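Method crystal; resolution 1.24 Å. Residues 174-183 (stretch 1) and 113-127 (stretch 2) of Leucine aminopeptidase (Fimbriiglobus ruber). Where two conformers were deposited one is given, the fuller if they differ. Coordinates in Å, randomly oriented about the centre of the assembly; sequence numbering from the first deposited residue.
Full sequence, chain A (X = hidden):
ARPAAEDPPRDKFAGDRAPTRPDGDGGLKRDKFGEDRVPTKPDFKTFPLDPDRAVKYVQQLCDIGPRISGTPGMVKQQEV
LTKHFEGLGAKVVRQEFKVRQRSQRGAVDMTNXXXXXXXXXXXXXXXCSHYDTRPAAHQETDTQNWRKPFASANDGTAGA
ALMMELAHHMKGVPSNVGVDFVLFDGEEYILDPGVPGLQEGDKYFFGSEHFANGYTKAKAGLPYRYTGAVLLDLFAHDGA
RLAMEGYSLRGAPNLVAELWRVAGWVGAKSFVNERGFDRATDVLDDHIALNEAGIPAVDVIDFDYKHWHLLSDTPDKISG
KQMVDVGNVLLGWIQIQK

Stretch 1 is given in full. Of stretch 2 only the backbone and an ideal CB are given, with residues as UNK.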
# COMPACT_ATOMS: atom_id res chain seq x y z
N PRO A 174 19.40 -1.99 -9.02
CA PRO A 174 19.39 -2.65 -10.33
C PRO A 174 18.12 -3.46 -10.47
O PRO A 174 17.76 -4.25 -9.58
CB PRO A 174 20.63 -3.54 -10.28
CG PRO A 174 20.82 -3.84 -8.83
CD PRO A 174 20.29 -2.66 -8.05
N SER A 175 17.42 -3.29 -11.60
CA SER A 175 16.14 -3.96 -11.76
C SER A 175 15.89 -4.30 -13.22
O SER A 175 15.92 -3.42 -14.08
CB SER A 175 15.00 -3.05 -11.28
OG SER A 175 13.78 -3.73 -11.47
N ASN A 176 15.54 -5.56 -13.47
CA ASN A 176 15.15 -5.98 -14.81
C ASN A 176 13.69 -5.69 -15.13
O ASN A 176 13.24 -6.00 -16.24
CB ASN A 176 15.44 -7.47 -14.98
CG ASN A 176 16.90 -7.77 -14.81
OD1 ASN A 176 17.76 -7.01 -15.27
ND2 ASN A 176 17.21 -8.86 -14.11
N VAL A 177 12.97 -5.08 -14.20
CA VAL A 177 11.56 -4.74 -14.35
C VAL A 177 11.34 -3.27 -14.02
O VAL A 177 12.09 -2.66 -13.25
CB VAL A 177 10.68 -5.63 -13.45
CG1 VAL A 177 10.71 -7.08 -13.94
CG2 VAL A 177 11.09 -5.53 -11.98
N GLY A 178 10.29 -2.70 -14.58
CA GLY A 178 9.84 -1.41 -14.10
C GLY A 178 9.26 -1.54 -12.70
O GLY A 178 8.83 -2.62 -12.30
N VAL A 179 9.24 -0.43 -11.96
CA VAL A 179 8.59 -0.43 -10.64
C VAL A 179 7.72 0.80 -10.54
O VAL A 179 8.22 1.93 -10.65
CB VAL A 179 9.60 -0.47 -9.48
CG1 VAL A 179 8.86 -0.46 -8.14
CG2 VAL A 179 10.48 -1.70 -9.58
N ASP A 180 6.42 0.60 -10.33
CA ASP A 180 5.47 1.68 -10.11
C ASP A 180 5.01 1.65 -8.66
O ASP A 180 4.50 0.62 -8.19
CB ASP A 180 4.27 1.57 -11.05
CG ASP A 180 4.68 1.81 -12.48
OD1 ASP A 180 5.62 2.61 -12.69
OD2 ASP A 180 4.09 1.21 -13.39
N PHE A 181 5.21 2.76 -7.95
CA PHE A 181 4.60 2.97 -6.65
C PHE A 181 3.21 3.54 -6.92
O PHE A 181 3.09 4.59 -7.56
CB PHE A 181 5.39 4.01 -5.85
CG PHE A 181 6.76 3.56 -5.37
CD1 PHE A 181 7.28 2.29 -5.62
CD2 PHE A 181 7.53 4.45 -4.63
CE1 PHE A 181 8.55 1.91 -5.12
CE2 PHE A 181 8.79 4.08 -4.14
CZ PHE A 181 9.29 2.82 -4.38
N VAL A 182 2.17 2.84 -6.49
CA VAL A 182 0.81 3.25 -6.79
C VAL A 182 0.10 3.51 -5.46
O VAL A 182 0.03 2.62 -4.60
CB VAL A 182 0.05 2.21 -7.64
CG1 VAL A 182 -1.37 2.70 -7.92
CG2 VAL A 182 0.83 1.92 -8.93
N LEU A 183 -0.43 4.73 -5.31
CA LEU A 183 -1.20 5.13 -4.14
C LEU A 183 -2.66 5.24 -4.54
O LEU A 183 -3.02 6.08 -5.39
CB LEU A 183 -0.67 6.45 -3.59
CG LEU A 183 0.72 6.24 -2.96
CD1 LEU A 183 1.46 7.55 -2.90
CD2 LEU A 183 0.57 5.61 -1.60
N UNK A 113 -2.21 8.25 -7.27
CA UNK A 113 -0.89 8.78 -7.62
C UNK A 113 0.01 7.63 -8.02
O UNK A 113 0.03 6.59 -7.37
CB UNK A 113 -0.28 9.57 -6.46
N UNK A 114 0.76 7.80 -9.11
CA UNK A 114 1.69 6.78 -9.56
C UNK A 114 3.06 7.43 -9.65
O UNK A 114 3.23 8.42 -10.35
CB UNK A 114 1.26 6.18 -10.90
N UNK A 115 4.04 6.86 -8.95
CA UNK A 115 5.44 7.29 -9.04
C UNK A 115 6.21 6.16 -9.71
O UNK A 115 6.34 5.08 -9.15
CB UNK A 115 6.02 7.63 -7.67
N UNK A 116 6.69 6.42 -10.93
CA UNK A 116 7.24 5.38 -11.79
C UNK A 116 8.75 5.47 -11.83
O UNK A 116 9.33 6.55 -11.99
CB UNK A 116 6.67 5.48 -13.20
N UNK A 117 9.37 4.29 -11.77
CA UNK A 117 10.81 4.09 -11.86
C UNK A 117 11.10 3.13 -13.00
O UNK A 117 10.40 2.12 -13.19
CB UNK A 117 11.38 3.56 -10.54
N UNK A 118 12.17 3.43 -13.75
CA UNK A 118 12.72 2.56 -14.79
C UNK A 118 11.72 2.41 -15.94
O UNK A 118 11.10 1.36 -16.12
CB UNK A 118 13.08 1.19 -14.21
N UNK A 119 11.56 3.45 -16.75
CA UNK A 119 10.49 3.41 -17.77
C UNK A 119 10.75 2.44 -18.91
O UNK A 119 9.79 2.00 -19.55
CB UNK A 119 10.29 4.81 -18.36
N UNK A 120 12.00 2.10 -19.20
CA UNK A 120 12.31 1.34 -20.42
C UNK A 120 12.33 -0.15 -20.09
O UNK A 120 13.38 -0.80 -20.06
CB UNK A 120 13.65 1.78 -21.02
N UNK A 121 11.13 -0.70 -19.84
CA UNK A 121 10.97 -2.07 -19.36
C UNK A 121 9.66 -2.66 -19.89
O UNK A 121 8.62 -2.00 -19.85
CB UNK A 121 11.00 -2.11 -17.83
N UNK A 122 9.72 -3.90 -20.37
CA UNK A 122 8.51 -4.56 -20.87
C UNK A 122 7.69 -5.24 -19.78
O UNK A 122 6.50 -5.51 -20.01
CB UNK A 122 8.89 -5.60 -21.93
N UNK A 123 8.27 -5.52 -18.62
CA UNK A 123 7.53 -6.04 -17.48
C UNK A 123 7.67 -5.03 -16.35
O UNK A 123 8.76 -4.50 -16.13
CB UNK A 123 8.03 -7.42 -17.06
N UNK A 124 6.57 -4.78 -15.64
CA UNK A 124 6.56 -3.85 -14.53
C UNK A 124 5.93 -4.49 -13.31
O UNK A 124 4.97 -5.27 -13.42
CB UNK A 124 5.82 -2.57 -14.91
N UNK A 125 6.48 -4.17 -12.14
CA UNK A 125 5.92 -4.52 -10.85
C UNK A 125 5.27 -3.30 -10.23
O UNK A 125 5.68 -2.17 -10.48
CB UNK A 125 7.00 -5.09 -9.92
N UNK A 126 4.32 -3.56 -9.35
CA UNK A 126 3.66 -2.53 -8.55
C UNK A 126 3.98 -2.75 -7.08
O UNK A 126 3.87 -3.87 -6.57
CB UNK A 126 2.15 -2.54 -8.78
N UNK A 127 4.32 -1.66 -6.38
CA UNK A 127 4.26 -1.58 -4.93
C UNK A 127 3.15 -0.60 -4.65
O UNK A 127 3.19 0.53 -5.16
CB UNK A 127 5.59 -1.15 -4.30

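Strand 178-183 lies between two strands of stretch 2, antiparallel to 113-117 and parallel to 123-127. Backbone bonds fix the register, so each CB can be judged against its neighbours.

Position 113 pairs with L183, and its ideal CB is 4.3 Å from L183 CB. An aliphatic residue suits this site. It is L113, whose CB packs 4.2 Å from L183 CB.

Position 114 faces the side of V182, with its ideal CB 4.7 Å from V182 CG2. A beta-branched or other aliphatic residue would fit. I114 places CG1 4.3 Å from V182 CG2.

At 115 the ideal CB is 4.1 Å from F181 CB, beside the F181 ring. Small or apolar residues are plausible. A115 adds just a methyl group, while its N donates to F181 O at 2.8 Å.

Position 116 pairs with D180. Its ideal CB is only 3.1 Å from D180 OD1, a tight approach that favours a small donor such as serine or threonine. S116 is deposited, and its OG donates to D180 OD1 at 2.7 Å.

Position 117 pairs with V179, on the side of V179 and F181. A large apolar or aromatic residue could reach the F181 ring. W117 does so: its edge meets the face of F181, with W117 NE1 3.5 Å from F181 CE2 and the planes at 67°.

Position 118 has phi 66° and psi 73°, a left-handed turn that glycine or asparagine often adopts. Its CB nevertheless points toward stretch 1, near G178 CA, and apolar residues could use V179. F118 sets CE2 4.0 Å from V179 CG2 and 3.7 Å from S175 CB.

Positions 119 and 120 point away, with nothing of stretch 1 near, so many residues would do. Phi of -70° permits proline at 119. They are P119 and D120.

At 121 the CB points toward stretch 1, 3.4 Å from G178 N. The carbonyl of S175 lies farther out, so a long donor is attractive. R121 uses both NE (3.0 Å) and NH2 (2.9 Å) to bind S175 O.

Position 122 points away and suits a polar residue; it is K122.

At 123 the CB points sideways, 4.1 Å from V177 CG1. A small apolar residue fits. A123 CB sits 4.0 Å from V177 CG1, and A123 O accepts from G178 N at 2.8 Å.

Position 124 pairs with G178, and its ideal CB is 4.4 Å from D180 OD2. The carboxylate invites lysine or arginine. R124 forms a salt bridge: NE donates to D180 OD2 and NH2 to D180 OD1, both at 2.9 Å. Its guanidinium lies over G178 CA. A CB on G178 would be 2.0 Å from R124 NH1, a clash.

Position 125 is near V177 CG2, and aliphatics suit it. L125 CD1 packs 3.8 Å from V177 CG2.

Position 126 approaches V182 and favours an aliphatic. I126 CG2 is 3.9 Å from V182 CG2.

Position 127 lies beside F181 CD1, again apolar ground. V127 CB is 4.0 Å from F181 CD1.

Stretch 2 (113-127) LIASWFPDRKARLIV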
# COMPACT_ATOMS: atom_id res chain seq x y z
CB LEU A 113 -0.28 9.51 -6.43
CG LEU A 113 0.71 10.66 -6.54
CD1 LEU A 113 0.12 11.79 -7.36
CD2 LEU A 113 1.13 11.19 -5.17
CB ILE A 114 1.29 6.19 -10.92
CG1 ILE A 114 -0.13 5.61 -10.87
CG2 ILE A 114 2.32 5.12 -11.36
CD1 ILE A 114 -0.73 5.36 -12.24
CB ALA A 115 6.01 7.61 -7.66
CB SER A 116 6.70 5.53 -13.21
OG SER A 116 5.34 5.21 -13.32
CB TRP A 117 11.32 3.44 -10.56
CG TRP A 117 10.89 4.13 -9.29
CD1 TRP A 117 9.83 3.79 -8.50
CD2 TRP A 117 11.48 5.29 -8.68
NE1 TRP A 117 9.73 4.64 -7.42
CE2 TRP A 117 10.74 5.57 -7.51
CE3 TRP A 117 12.58 6.11 -9.00
CZ2 TRP A 117 11.07 6.62 -6.65
CZ3 TRP A 117 12.89 7.16 -8.15
CH2 TRP A 117 12.14 7.41 -6.98
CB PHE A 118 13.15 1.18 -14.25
CG PHE A 118 13.73 1.21 -12.84
CD1 PHE A 118 14.73 2.12 -12.46
CD2 PHE A 118 13.23 0.33 -11.88
CE1 PHE A 118 15.20 2.14 -11.15
CE2 PHE A 118 13.72 0.35 -10.57
CZ PHE A 118 14.71 1.25 -10.21
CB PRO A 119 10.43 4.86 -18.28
CG PRO A 119 11.81 5.41 -17.98
CD PRO A 119 12.20 4.77 -16.67
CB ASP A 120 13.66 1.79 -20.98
CG ASP A 120 13.83 1.41 -22.40
OD1 ASP A 120 13.01 0.60 -22.89
OD2 ASP A 120 14.79 1.92 -23.03
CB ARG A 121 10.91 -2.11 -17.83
CG ARG A 121 12.20 -1.66 -17.12
CD ARG A 121 13.31 -2.69 -17.28
NE ARG A 121 14.49 -2.39 -16.47
CZ ARG A 121 15.47 -1.59 -16.85
NH1 ARG A 121 15.45 -1.00 -18.05
NH2 ARG A 121 16.51 -1.40 -16.05
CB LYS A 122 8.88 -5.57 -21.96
CG LYS A 122 9.43 -4.90 -23.20
CD LYS A 122 9.75 -5.90 -24.29
CE LYS A 122 10.45 -5.22 -25.47
NZ LYS A 122 10.72 -6.17 -26.57
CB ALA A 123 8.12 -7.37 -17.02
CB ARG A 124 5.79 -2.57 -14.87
CG ARG A 124 6.29 -1.86 -16.12
CD ARG A 124 5.68 -0.45 -16.32
NE ARG A 124 6.18 0.49 -15.32
CZ ARG A 124 7.42 0.98 -15.32
NH1 ARG A 124 8.27 0.71 -16.31
NH2 ARG A 124 7.81 1.75 -14.30
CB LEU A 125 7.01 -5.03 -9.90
CG LEU A 125 7.76 -6.29 -10.31
CD1 LEU A 125 8.77 -6.65 -9.22
CD2 LEU A 125 6.83 -7.45 -10.59
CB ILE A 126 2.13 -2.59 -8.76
CG1 ILE A 126 1.78 -2.19 -10.20
CG2 ILE A 126 1.42 -1.73 -7.72
CD1 ILE A 126 0.39 -2.62 -10.60
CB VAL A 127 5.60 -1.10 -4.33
CG1 VAL A 127 5.45 -0.93 -2.82
CG2 VAL A 127 6.74 -2.05 -4.68
O HOH W 1 11.23 -5.87 -18.22
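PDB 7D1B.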